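Local coordinates for protein phenol hydroxylase component phL (Pseudomonas stutzeri, PDB 3U52) that probably serves as the beta subunit of a multicomponent phenol hydroxylase, packing in the assembly against the chain that carries the catalytic diiron site, at residues C71-P76 with S150-Y155; A133-A138 with D204-D209; R169-I174 with A180-S185; L214-N219 with K284-W289. All blocks are in the same frame, centred on the assembly; numbering follows the deposited sequence.

Contact 1 (C71-P76 with S150-Y155); sequences CAVSDP and SQMHIY
V73 starts the contact by laying one methyl against the end of M152. The pair V73 CG1 and M152 CE stands 3.6 Å apart, and the two side chains approach at a slant. V73 CG1 is anti to the backbone N (chi1 168°), which carries this methyl toward the helix. The V73 carbonyl is also tied to the same helix: V73 O accepts a hydrogen bond from T148 OG1, one turn before M152. S74 turns the other way. The next residue, D75, faces the helix again. Its CB lies 3.8 Å from M152 SD, and D75 CG is 4.0 Å from the same sulfur. The side chains of D75 and M152 run past each other in opposite directions. The sulfur lies beside CB and CG of D75. The carboxylate has its own mate, a salt bridge from D75 OD2 to R77 NH2.

M152 is therefore the one helix residue that carries the contact. Its chain is extended at chi2 and then bends at the sulfur (chi3 -66°). That bend lets SD rest on D75 while CE reaches V73. W263 of helix 251-274 packs on both M152 and D75 and adds an aromatic wall to this buried site. The arrangement joins the loop ahead of helix 81-105 to the long helix 147-175. It belongs to the all-helical, ferritin-like fold of the methane, phenol and alkene hydroxylase family.

Contact 2 (A133-A138 with D204-D209); sequences ANMNNA and DTLVVD
L206 and N136 bury the most surface here, and they meet at about a right angle. L206 touches through one branch, CD2. This methyl sits 4.1 Å from N136 CG, against the amide, and 4.0 Å from M135 CB. It thus rests on two neighbouring residues of helix 126-143. The CA atoms of N136 and L206 are 6.5 Å apart. N136 also crosses T205 at about a right angle, and its CG lies 3.9 Å from T205 OG1. That hydroxyl is hydrogen-bonded to V202 O, one turn back in its own helix. L214 and Q218 of helix 211-240 also touch the N136 side chain. Replacing N136 with an alanine removes the amide and would probably leave a gap beside L206 CD2 and T205 OG1.

T205 to V208 form a type I beta turn, with V208 N bonded to T205 O at 3.1 Å. The turn lets the chain leave helix 196-205 and head for helix 211-240. Another protein chain of the assembly packs an apolar side chain on L206. A bound xenon lies about 4 Å from the L206 side chain, so this turn between helices borders a site that binds xenon in the crystal.

Contact 3 (R169-I174 with A180-S185); sequences RIALMI and AALDES
L182 reaches A171 and L172 through unusual torsions. Its chi1 of -106° and chi2 of 0° both lie away from the staggered positions, and the side chain is probably strained or imperfectly modelled. As deposited, its two methyls part to reach different neighbours. CD1 goes to A171 CB at only 3.3 Å, a tight approach whose exact value is doubtful. CD2 goes to L172 CD2 at 3.6 Å. L172 has CG anti to its carbonyl carbon and an extended chi2, which swings its end toward L182. These two leucines meet at an oblique angle.

Beside the leucines the helices approach through alanines. The CA atoms of A171 and A181 are 5.4 Å apart, a spacing that small side chains allow. Their CB atoms are separated by 4.0 Å. A181 CB also lies 3.3 Å from A171 O, so the methyl packs on the backbone of the facing helix as well. I174 CG2 adds a looser touch at 4.4 Å from A181 CB.

L120 of helix 113-122 covers A171 and A181 together. D175, at the end of helix 147-175, accepts a hydrogen bond from A181 N on its OD2, so the first turn of the second helix is tied to the end of the first. Another protein chain packs an aromatic side chain on L182 and an apolar one on L172. The axes of the two short segments come within 8.1 Å and make an angle of 122°. These are two successive helices, joined by a short loop and packed at a steep angle through small alanine side chains, within the all-helical fold of the family.

Contact 4 (L214-N219 with K284-W289); sequences LTLVQN and KWIDHW
W285 meets L216 at the edge of its indole, near the ring plane. L216 CD2 lies 3.6 Å from W285 CB and 3.8 Å from W285 CE3. The leucine therefore fits into the corner between the CB and the six-membered ring. I286 is a looser neighbour, with its CG1 4.4 Å from L216 CD1.

W289 carries the other half of the contact. V217 CG2 stands over one face of its five-membered ring, 3.5 Å from the centroid and only 12° off the normal. This is a CH-pi contact. V217 CG1 reaches farther over the indole, 3.8 Å from W289 CE3. V217 has CG1 anti to its backbone N (chi1 176°), which spreads both methyls over the ring. H288 CD2 covers the opposite face. W289 NE1 is hydrogen-bonded to E213 OE1, which fixes the turn of the indole. With an alanine at W289, V217 would probably lose its aromatic partner and E213 its indole N-H.

The short segments cross at 44°, with axes 10.4 Å apart, a spacing that large side chains fill. Cohesion across these helices thus rests on dispersion and CH-pi contact, while the indole N-H of W289 is satisfied by E213, which belongs to helix 211-240.

Overall arrangement
Contacts 1, 2 and 4 form one connected core: segment 214-219 of contact 4 touches both contact 1, at H153, and contact 2, at N136 and N137. T215 OG1 is hydrogen-bonded to both H153 NE2, at 2.7 Å, and N219 OD1. N137 ND2 of contact 2 makes a probable hydrogen bond to the same N219 OD1, at 2.8 Å. The centres of contacts 2 and 4 are about 12 Å apart. Contact 3 stands alone, its centre about 34 Å from that of contact 1, although both use helix 147-175. Of the four, contact 2 borders a bound xenon, through L206.

Contact 1 (C71-P76 with S150-Y155)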
loop_
_atom_site.group_PDB
_atom_site.type_symbol
_atom_site.label_atom_id
_atom_site.label_comp_id
_atom_site.label_asym_id
_atom_site.label_seq_id
_atom_site.Cartn_x
_atom_site.Cartn_y
_atom_site.Cartn_z
ATOM N N CYS D 71 32.389 -3.716 1.799
ATOM C CA CYS D 71 31.333 -2.800 1.293
ATOM C C CYS D 71 31.735 -1.893 0.125
ATOM O O CYS D 71 30.885 -1.183 -0.403
ATOM C CB CYS D 71 30.807 -1.912 2.404
ATOM S SG CYS D 71 30.113 -2.884 3.675
ATOM N N ALA D 72 33.013 -1.893 -0.269
ATOM C CA ALA D 72 33.391 -1.373 -1.578
ATOM C C ALA D 72 32.635 -2.126 -2.691
ATOM O O ALA D 72 32.389 -1.574 -3.776
ATOM C CB ALA D 72 34.895 -1.529 -1.810
ATOM N N VAL D 73 32.309 -3.391 -2.458
ATOM C CA VAL D 73 31.548 -4.142 -3.453
ATOM C C VAL D 73 30.078 -3.854 -3.195
ATOM O O VAL D 73 29.554 -4.209 -2.137
ATOM C CB VAL D 73 31.845 -5.659 -3.406
ATOM C CG1 VAL D 73 30.838 -6.429 -4.240
ATOM C CG2 VAL D 73 33.276 -5.953 -3.884
ATOM N N SER D 74 29.439 -3.161 -4.136
ATOM C CA SER D 74 28.040 -2.749 -4.011
ATOM C C SER D 74 27.303 -3.102 -5.298
ATOM O O SER D 74 27.922 -3.293 -6.339
ATOM C CB SER D 74 27.919 -1.246 -3.772
ATOM O OG SER D 74 28.573 -0.891 -2.553
ATOM N N ASP D 75 25.982 -3.148 -5.220
ATOM C CA ASP D 75 25.156 -3.639 -6.314
ATOM C C ASP D 75 24.686 -2.427 -7.144
ATOM O O ASP D 75 24.003 -1.550 -6.610
ATOM C CB ASP D 75 23.956 -4.408 -5.750
ATOM C CG ASP D 75 23.100 -5.060 -6.845
ATOM O OD1 ASP D 75 23.422 -4.910 -8.031
ATOM O OD2 ASP D 75 22.095 -5.712 -6.536
ATOM N N PRO D 76 25.075 -2.367 -8.439
ATOM C CA PRO D 76 24.572 -1.343 -9.368
ATOM C C PRO D 76 23.041 -1.345 -9.540
ATOM O O PRO D 76 22.472 -0.285 -9.802
ATOM C CB PRO D 76 25.268 -1.676 -10.712
ATOM C CG PRO D 76 26.390 -2.624 -10.367
ATOM C CD PRO D 76 26.027 -3.300 -9.065
ATOM N N SER D 150 26.874 -10.902 0.435
ATOM C CA SER D 150 26.058 -12.112 0.647
ATOM C C SER D 150 24.621 -12.000 0.048
ATOM O O SER D 150 24.069 -12.982 -0.478
ATOM C CB SER D 150 26.021 -12.478 2.132
ATOM O OG SER D 150 25.434 -11.384 2.860
ATOM N N GLN D 151 24.015 -10.804 0.089
ATOM C CA GLN D 151 22.670 -10.724 -0.495
ATOM C C GLN D 151 22.723 -10.940 -2.007
ATOM O O GLN D 151 21.853 -11.541 -2.552
ATOM C CB GLN D 151 21.919 -9.456 -0.094
ATOM C CG GLN D 151 22.283 -8.223 -0.852
ATOM C CD GLN D 151 21.421 -7.005 -0.423
ATOM O OE1 GLN D 151 21.927 -5.883 -0.277
ATOM N NE2 GLN D 151 20.138 -7.232 -0.261
ATOM N N MET D 152 23.763 -10.474 -2.687
ATOM C CA MET D 152 23.808 -10.657 -4.156
ATOM C C MET D 152 23.929 -12.119 -4.492
ATOM O O MET D 152 23.416 -12.598 -5.487
ATOM C CB MET D 152 24.995 -9.887 -4.730
ATOM C CG MET D 152 24.829 -8.354 -4.670
ATOM S SD MET D 152 26.089 -7.521 -5.717
ATOM C CE MET D 152 27.656 -7.865 -4.938
ATOM N N HIS D 153 24.610 -12.869 -3.633
ATOM C CA HIS D 153 24.694 -14.328 -3.826
ATOM C C HIS D 153 23.440 -15.161 -3.479
ATOM O O HIS D 153 23.132 -16.113 -4.192
ATOM C CB HIS D 153 25.966 -14.865 -3.142
ATOM C CG HIS D 153 27.202 -14.385 -3.804
ATOM N ND1 HIS D 153 27.813 -13.202 -3.461
ATOM C CD2 HIS D 153 27.930 -14.909 -4.820
ATOM C CE1 HIS D 153 28.871 -13.017 -4.230
ATOM N NE2 HIS D 153 28.971 -14.040 -5.054
ATOM N N ILE D 154 22.688 -14.806 -2.434
ATOM C CA ILE D 154 21.442 -15.518 -2.210
ATOM C C ILE D 154 20.431 -15.217 -3.350
ATOM O O ILE D 154 19.745 -16.124 -3.802
ATOM C CB ILE D 154 20.790 -15.293 -0.805
ATOM C CG1 ILE D 154 19.646 -16.292 -0.593
ATOM C CG2 ILE D 154 20.195 -13.882 -0.675
ATOM C CD1 ILE D 154 19.953 -17.503 0.228
ATOM N N TYR D 155 20.350 -13.965 -3.805
ATOM C CA TYR D 155 19.444 -13.614 -4.925
ATOM C C TYR D 155 19.806 -14.434 -6.180
ATOM O O TYR D 155 18.949 -15.047 -6.814
ATOM C CB TYR D 155 19.537 -12.106 -5.243
ATOM C CG TYR D 155 19.065 -11.208 -4.106
ATOM C CD1 TYR D 155 19.521 -9.904 -3.986
ATOM C CD2 TYR D 155 18.121 -11.673 -3.158
ATOM C CE1 TYR D 155 19.090 -9.083 -2.921
ATOM C CE2 TYR D 155 17.687 -10.855 -2.105
ATOM C CZ TYR D 155 18.180 -9.566 -2.029
ATOM O OH TYR D 155 17.843 -8.749 -0.993
#

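Contact 2 (A133-A138 with D204-D209)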
loop_
_atom_site.group_PDB
_atom_site.type_symbol
_atom_site.label_atom_id
_atom_site.label_comp_id
_atom_site.label_asym_id
_atom_site.label_seq_id
_atom_site.Cartn_x
_atom_site.Cartn_y
_atom_site.Cartn_z
ATOM N N ALA D 133 25.002 -24.466 -9.353
ATOM C CA ALA D 133 25.153 -23.001 -9.162
ATOM C C ALA D 133 24.285 -22.471 -8.015
ATOM O O ALA D 133 24.715 -21.600 -7.274
ATOM C CB ALA D 133 24.821 -22.237 -10.442
ATOM N N ASN D 134 23.067 -22.986 -7.873
ATOM C CA ASN D 134 22.293 -22.728 -6.651
ATOM C C ASN D 134 23.103 -23.107 -5.394
ATOM O O ASN D 134 23.224 -22.305 -4.469
ATOM C CB ASN D 134 20.934 -23.461 -6.700
ATOM C CG ASN D 134 20.242 -23.541 -5.367
ATOM O OD1 ASN D 134 20.265 -24.589 -4.719
ATOM N ND2 ASN D 134 19.590 -22.441 -4.947
ATOM N N MET D 135 23.671 -24.317 -5.368
ATOM C CA MET D 135 24.383 -24.783 -4.168
ATOM C C MET D 135 25.645 -23.934 -3.892
ATOM O O MET D 135 25.928 -23.566 -2.725
ATOM C CB MET D 135 24.719 -26.272 -4.262
ATOM C CG MET D 135 23.498 -27.190 -4.366
ATOM S SD MET D 135 24.093 -28.864 -4.567
ATOM C CE MET D 135 24.799 -29.121 -2.920
ATOM N N ASN D 136 26.377 -23.588 -4.954
ATOM C CA ASN D 136 27.604 -22.770 -4.801
ATOM C C ASN D 136 27.336 -21.369 -4.287
ATOM O O ASN D 136 28.074 -20.844 -3.466
ATOM C CB ASN D 136 28.366 -22.701 -6.114
ATOM C CG ASN D 136 28.968 -24.035 -6.504
ATOM O OD1 ASN D 136 29.213 -24.320 -7.689
ATOM N ND2 ASN D 136 29.184 -24.875 -5.505
ATOM N N ASN D 137 26.233 -20.778 -4.750
ATOM C CA ASN D 137 25.838 -19.456 -4.278
ATOM C C ASN D 137 25.241 -19.456 -2.893
ATOM O O ASN D 137 25.422 -18.464 -2.190
ATOM C CB ASN D 137 24.892 -18.791 -5.320
ATOM C CG ASN D 137 25.666 -18.333 -6.562
ATOM O OD1 ASN D 137 25.478 -18.836 -7.710
ATOM N ND2 ASN D 137 26.541 -17.378 -6.341
ATOM N N ALA D 138 24.516 -20.517 -2.491
ATOM C CA ALA D 138 24.175 -20.681 -1.080
ATOM C C ALA D 138 25.399 -20.745 -0.182
ATOM O O ALA D 138 25.415 -20.129 0.904
ATOM C CB ALA D 138 23.286 -21.918 -0.829
ATOM N N ASP D 204 33.454 -30.903 -9.074
ATOM C CA ASP D 204 34.709 -30.272 -8.613
ATOM C C ASP D 204 34.486 -28.906 -7.924
ATOM O O ASP D 204 35.047 -28.620 -6.855
ATOM C CB ASP D 204 35.702 -30.134 -9.765
ATOM C CG ASP D 204 36.348 -31.490 -10.201
ATOM O OD1 ASP D 204 36.184 -32.575 -9.539
ATOM O OD2 ASP D 204 37.008 -31.451 -11.264
ATOM N N THR D 205 33.649 -28.075 -8.519
ATOM C CA THR D 205 33.304 -26.798 -7.879
ATOM C C THR D 205 32.689 -26.933 -6.477
ATOM O O THR D 205 32.908 -26.073 -5.614
ATOM C CB THR D 205 32.402 -25.925 -8.763
ATOM O OG1 THR D 205 31.035 -26.418 -8.731
ATOM C CG2 THR D 205 32.941 -25.867 -10.190
ATOM N N LEU D 206 31.948 -28.013 -6.254
ATOM C CA LEU D 206 31.196 -28.212 -5.031
ATOM C C LEU D 206 32.108 -28.483 -3.831
ATOM O O LEU D 206 31.679 -28.537 -2.681
ATOM C CB LEU D 206 30.185 -29.339 -5.240
ATOM C CG LEU D 206 28.967 -29.059 -6.158
ATOM C CD1 LEU D 206 28.082 -30.284 -6.274
ATOM C CD2 LEU D 206 28.099 -27.924 -5.588
ATOM N N VAL D 207 33.391 -28.649 -4.110
ATOM C CA VAL D 207 34.350 -29.018 -3.101
ATOM C C VAL D 207 35.336 -27.836 -2.875
ATOM O O VAL D 207 36.177 -27.867 -1.988
ATOM C CB VAL D 207 34.928 -30.379 -3.627
ATOM C CG1 VAL D 207 36.364 -30.351 -3.853
ATOM C CG2 VAL D 207 34.326 -31.570 -2.856
ATOM N N VAL D 208 35.187 -26.766 -3.635
ATOM C CA VAL D 208 36.034 -25.559 -3.478
ATOM C C VAL D 208 35.761 -24.931 -2.106
ATOM O O VAL D 208 34.609 -24.755 -1.723
ATOM C CB VAL D 208 35.787 -24.532 -4.650
ATOM C CG1 VAL D 208 36.443 -23.127 -4.374
ATOM C CG2 VAL D 208 36.272 -25.097 -5.953
ATOM N N ASP D 209 36.819 -24.597 -1.368
ATOM C CA ASP D 209 36.717 -23.965 -0.036
ATOM C C ASP D 209 36.636 -22.437 -0.061
ATOM O O ASP D 209 35.941 -21.832 0.763
ATOM C CB ASP D 209 37.963 -24.296 0.829
ATOM C CG ASP D 209 37.982 -25.738 1.356
ATOM O OD1 ASP D 209 36.900 -26.294 1.693
ATOM O OD2 ASP D 209 39.100 -26.304 1.438
#

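Contact 3 (R169-I174 with A180-S185)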
loop_
_atom_site.group_PDB
_atom_site.type_symbol
_atom_site.label_atom_id
_atom_site.label_comp_id
_atom_site.label_asym_id
_atom_site.label_seq_id
_atom_site.Cartn_x
_atom_site.Cartn_y
_atom_site.Cartn_z
ATOM N N ARG D 169 10.479 -27.666 -16.659
ATOM C CA ARG D 169 9.139 -27.588 -17.202
ATOM C C ARG D 169 9.072 -27.780 -18.703
ATOM O O ARG D 169 8.074 -28.250 -19.234
ATOM C CB ARG D 169 8.522 -26.245 -16.842
ATOM C CG ARG D 169 8.028 -26.236 -15.400
ATOM C CD ARG D 169 6.775 -25.435 -15.408
ATOM N NE ARG D 169 7.041 -24.200 -14.759
ATOM C CZ ARG D 169 6.380 -23.066 -14.937
ATOM N NH1 ARG D 169 5.404 -22.928 -15.841
ATOM N NH2 ARG D 169 6.766 -22.050 -14.196
ATOM N N ILE D 170 10.120 -27.403 -19.394
ATOM C CA ILE D 170 10.204 -27.703 -20.821
ATOM C C ILE D 170 10.100 -29.218 -21.011
ATOM O O ILE D 170 9.353 -29.704 -21.869
ATOM C CB ILE D 170 11.538 -27.206 -21.390
ATOM C CG1 ILE D 170 11.548 -25.664 -21.416
ATOM C CG2 ILE D 170 11.791 -27.843 -22.751
ATOM C CD1 ILE D 170 12.787 -25.074 -22.008
ATOM N N ALA D 171 10.820 -29.979 -20.188
ATOM C CA ALA D 171 10.769 -31.430 -20.300
ATOM C C ALA D 171 9.396 -31.939 -19.952
ATOM O O ALA D 171 8.887 -32.843 -20.629
ATOM C CB ALA D 171 11.807 -32.063 -19.433
ATOM N N LEU D 172 8.779 -31.359 -18.910
ATOM C CA LEU D 172 7.435 -31.726 -18.514
ATOM C C LEU D 172 6.418 -31.404 -19.596
ATOM O O LEU D 172 5.409 -32.105 -19.737
ATOM C CB LEU D 172 7.038 -31.048 -17.194
ATOM C CG LEU D 172 7.732 -31.687 -15.994
ATOM C CD1 LEU D 172 7.402 -30.959 -14.683
ATOM C CD2 LEU D 172 7.393 -33.208 -15.868
ATOM N N MET D 173 6.676 -30.343 -20.345
ATOM C CA MET D 173 5.826 -30.005 -21.453
ATOM C C MET D 173 5.943 -31.105 -22.489
ATOM O O MET D 173 4.944 -31.565 -22.990
ATOM C CB MET D 173 6.234 -28.661 -22.067
ATOM C CG MET D 173 5.091 -28.038 -22.791
ATOM S SD MET D 173 5.465 -26.435 -23.468
ATOM C CE MET D 173 5.929 -25.527 -21.991
ATOM N N ILE D 174 7.173 -31.529 -22.800
ATOM C CA ILE D 174 7.421 -32.575 -23.799
ATOM C C ILE D 174 6.816 -33.922 -23.444
ATOM O O ILE D 174 6.340 -34.621 -24.353
ATOM C CB ILE D 174 8.933 -32.747 -24.068
ATOM C CG1 ILE D 174 9.461 -31.532 -24.819
ATOM C CG2 ILE D 174 9.208 -34.066 -24.815
ATOM C CD1 ILE D 174 10.974 -31.428 -24.893
ATOM N N ALA D 180 8.510 -38.526 -17.372
ATOM C CA ALA D 180 9.271 -39.457 -18.205
ATOM C C ALA D 180 10.439 -38.783 -18.923
ATOM O O ALA D 180 11.501 -39.357 -18.979
ATOM C CB ALA D 180 8.344 -40.146 -19.237
ATOM N N ALA D 181 10.238 -37.566 -19.440
ATOM C CA ALA D 181 11.262 -36.830 -20.176
ATOM C C ALA D 181 12.341 -36.363 -19.225
ATOM O O ALA D 181 13.461 -36.168 -19.638
ATOM C CB ALA D 181 10.675 -35.624 -20.944
ATOM N N LEU D 182 12.004 -36.186 -17.949
ATOM C CA LEU D 182 12.998 -35.774 -16.966
ATOM C C LEU D 182 13.900 -36.951 -16.588
ATOM O O LEU D 182 15.115 -36.797 -16.404
ATOM C CB LEU D 182 12.312 -35.241 -15.734
ATOM C CG LEU D 182 12.291 -33.744 -15.434
ATOM C CD1 LEU D 182 12.983 -32.806 -16.397
ATOM C CD2 LEU D 182 10.928 -33.286 -15.048
ATOM N N ASP D 183 13.292 -38.125 -16.481
ATOM C CA ASP D 183 14.046 -39.392 -16.308
ATOM C C ASP D 183 15.062 -39.590 -17.438
ATOM O O ASP D 183 16.227 -39.895 -17.203
ATOM C CB ASP D 183 13.077 -40.584 -16.247
ATOM C CG ASP D 183 12.187 -40.575 -15.008
ATOM O OD1 ASP D 183 12.384 -39.743 -14.079
ATOM O OD2 ASP D 183 11.279 -41.447 -14.913
ATOM N N GLU D 184 14.612 -39.401 -18.672
ATOM C CA GLU D 184 15.437 -39.615 -19.844
ATOM C C GLU D 184 16.628 -38.667 -19.867
ATOM O O GLU D 184 17.757 -39.089 -20.131
ATOM C CB GLU D 184 14.582 -39.456 -21.102
ATOM C CG GLU D 184 15.372 -39.435 -22.394
ATOM C CD GLU D 184 14.491 -39.436 -23.645
ATOM O OE1 GLU D 184 13.265 -39.677 -23.526
ATOM O OE2 GLU D 184 15.036 -39.182 -24.745
ATOM N N SER D 185 16.359 -37.383 -19.610
ATOM C CA SER D 185 17.360 -36.326 -19.644
ATOM C C SER D 185 18.359 -36.502 -18.534
ATOM O O SER D 185 19.521 -36.290 -18.745
ATOM C CB SER D 185 16.696 -34.956 -19.523
ATOM O OG SER D 185 17.608 -33.952 -19.887
#

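Contact 4 (L214-N219 with K284-W289)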
loop_
_atom_site.group_PDB
_atom_site.type_symbol
_atom_site.label_atom_id
_atom_site.label_comp_id
_atom_site.label_asym_id
_atom_site.label_seq_id
_atom_site.Cartn_x
_atom_site.Cartn_y
_atom_site.Cartn_z
ATOM N N LEU D 214 35.306 -19.577 -5.570
ATOM C CA LEU D 214 34.031 -20.143 -5.995
ATOM C C LEU D 214 33.145 -19.176 -6.792
ATOM O O LEU D 214 32.607 -19.566 -7.837
ATOM C CB LEU D 214 33.247 -20.708 -4.800
ATOM C CG LEU D 214 32.091 -21.641 -5.133
ATOM C CD1 LEU D 214 32.416 -22.755 -6.099
ATOM C CD2 LEU D 214 31.522 -22.174 -3.841
ATOM N N THR D 215 32.978 -17.933 -6.321
ATOM C CA THR D 215 32.132 -16.994 -7.092
ATOM C C THR D 215 32.707 -16.709 -8.495
ATOM O O THR D 215 31.963 -16.645 -9.492
ATOM C CB THR D 215 31.781 -15.690 -6.307
ATOM O OG1 THR D 215 30.670 -15.067 -6.947
ATOM C CG2 THR D 215 32.893 -14.685 -6.316
ATOM N N LEU D 216 34.024 -16.532 -8.559
ATOM C CA LEU D 216 34.761 -16.342 -9.803
ATOM C C LEU D 216 34.514 -17.482 -10.778
ATOM O O LEU D 216 34.205 -17.251 -11.933
ATOM C CB LEU D 216 36.274 -16.250 -9.504
ATOM C CG LEU D 216 37.269 -16.270 -10.694
ATOM C CD1 LEU D 216 37.084 -15.051 -11.557
ATOM C CD2 LEU D 216 38.657 -16.259 -10.157
ATOM N N VAL D 217 34.682 -18.716 -10.323
ATOM C CA VAL D 217 34.566 -19.887 -11.205
ATOM C C VAL D 217 33.137 -20.069 -11.676
ATOM O O VAL D 217 32.878 -20.240 -12.891
ATOM C CB VAL D 217 35.020 -21.174 -10.478
ATOM C CG1 VAL D 217 34.809 -22.390 -11.375
ATOM C CG2 VAL D 217 36.495 -21.034 -10.060
ATOM N N GLN D 218 32.217 -20.070 -10.714
ATOM C CA GLN D 218 30.790 -20.208 -10.992
ATOM C C GLN D 218 30.165 -19.003 -11.752
ATOM O O GLN D 218 29.569 -19.152 -12.832
ATOM C CB GLN D 218 30.002 -20.433 -9.689
ATOM C CG GLN D 218 28.482 -20.640 -9.924
ATOM C CD GLN D 218 28.212 -21.932 -10.752
ATOM O OE1 GLN D 218 28.208 -22.988 -10.193
ATOM N NE2 GLN D 218 27.932 -21.814 -12.052
ATOM N N ASN D 219 30.292 -17.826 -11.164
ATOM C CA ASN D 219 29.512 -16.672 -11.590
ATOM C C ASN D 219 30.139 -15.875 -12.727
ATOM O O ASN D 219 29.424 -15.132 -13.387
ATOM C CB ASN D 219 29.136 -15.775 -10.379
ATOM C CG ASN D 219 28.230 -16.505 -9.351
ATOM O OD1 ASN D 219 28.492 -16.479 -8.143
ATOM N ND2 ASN D 219 27.193 -17.188 -9.831
ATOM N N LYS D 284 45.745 -16.508 -11.119
ATOM C CA LYS D 284 46.099 -17.894 -10.831
ATOM C C LYS D 284 44.822 -18.749 -10.930
ATOM O O LYS D 284 44.824 -19.809 -11.587
ATOM C CB LYS D 284 46.734 -17.937 -9.442
ATOM C CG LYS D 284 46.960 -19.310 -8.839
ATOM C CD LYS D 284 47.314 -19.153 -7.344
ATOM C CE LYS D 284 46.731 -20.291 -6.506
ATOM N NZ LYS D 284 47.236 -20.245 -5.082
ATOM N N TRP D 285 43.716 -18.263 -10.341
ATOM C CA TRP D 285 42.453 -19.027 -10.378
ATOM C C TRP D 285 41.912 -19.103 -11.794
ATOM O O TRP D 285 41.507 -20.173 -12.199
ATOM C CB TRP D 285 41.395 -18.497 -9.402
ATOM C CG TRP D 285 41.738 -18.669 -7.971
ATOM C CD1 TRP D 285 42.504 -19.652 -7.402
ATOM C CD2 TRP D 285 41.312 -17.824 -6.903
ATOM N NE1 TRP D 285 42.582 -19.464 -6.030
ATOM C CE2 TRP D 285 41.857 -18.349 -5.702
ATOM C CE3 TRP D 285 40.515 -16.658 -6.842
ATOM C CZ2 TRP D 285 41.641 -17.742 -4.451
ATOM C CZ3 TRP D 285 40.286 -16.072 -5.599
ATOM C CH2 TRP D 285 40.868 -16.601 -4.425
ATOM N N ILE D 286 41.956 -18.004 -12.563
ATOM C CA ILE D 286 41.538 -18.080 -13.991
ATOM C C ILE D 286 42.377 -19.108 -14.806
ATOM O O ILE D 286 41.857 -19.865 -15.617
ATOM C CB ILE D 286 41.618 -16.671 -14.659
ATOM C CG1 ILE D 286 40.624 -15.699 -14.012
ATOM C CG2 ILE D 286 41.418 -16.737 -16.170
ATOM C CD1 ILE D 286 40.995 -14.256 -14.215
ATOM N N ASP D 287 43.699 -19.106 -14.600
ATOM C CA ASP D 287 44.592 -20.052 -15.300
ATOM C C ASP D 287 44.240 -21.495 -14.996
ATOM O O ASP D 287 44.272 -22.342 -15.882
ATOM C CB ASP D 287 46.066 -19.855 -14.905
ATOM C CG ASP D 287 46.667 -18.541 -15.383
ATOM O OD1 ASP D 287 46.163 -17.876 -16.328
ATOM O OD2 ASP D 287 47.689 -18.176 -14.782
ATOM N N HIS D 288 43.939 -21.781 -13.735
ATOM C CA HIS D 288 43.482 -23.130 -13.347
ATOM C C HIS D 288 42.077 -23.507 -13.889
ATOM O O HIS D 288 41.846 -24.620 -14.420
ATOM C CB HIS D 288 43.556 -23.298 -11.834
ATOM C CG HIS D 288 43.292 -24.699 -11.389
ATOM N ND1 HIS D 288 44.118 -25.753 -11.720
ATOM C CD2 HIS D 288 42.280 -25.234 -10.664
ATOM C CE1 HIS D 288 43.633 -26.875 -11.214
ATOM N NE2 HIS D 288 42.517 -26.590 -10.564
ATOM N N TRP D 289 41.123 -22.579 -13.765
ATOM C CA TRP D 289 39.723 -22.945 -14.007
ATOM C C TRP D 289 39.153 -22.600 -15.351
ATOM O O TRP D 289 38.280 -23.310 -15.832
ATOM C CB TRP D 289 38.837 -22.304 -12.930
ATOM C CG TRP D 289 39.006 -22.859 -11.561
ATOM C CD1 TRP D 289 39.690 -22.299 -10.524
ATOM C CD2 TRP D 289 38.421 -24.044 -11.057
ATOM N NE1 TRP D 289 39.566 -23.072 -9.400
ATOM C CE2 TRP D 289 38.776 -24.143 -9.705
ATOM C CE3 TRP D 289 37.588 -25.024 -11.609
ATOM C CZ2 TRP D 289 38.354 -25.201 -8.905
ATOM C CZ3 TRP D 289 37.177 -26.058 -10.825
ATOM C CH2 TRP D 289 37.559 -26.147 -9.484
#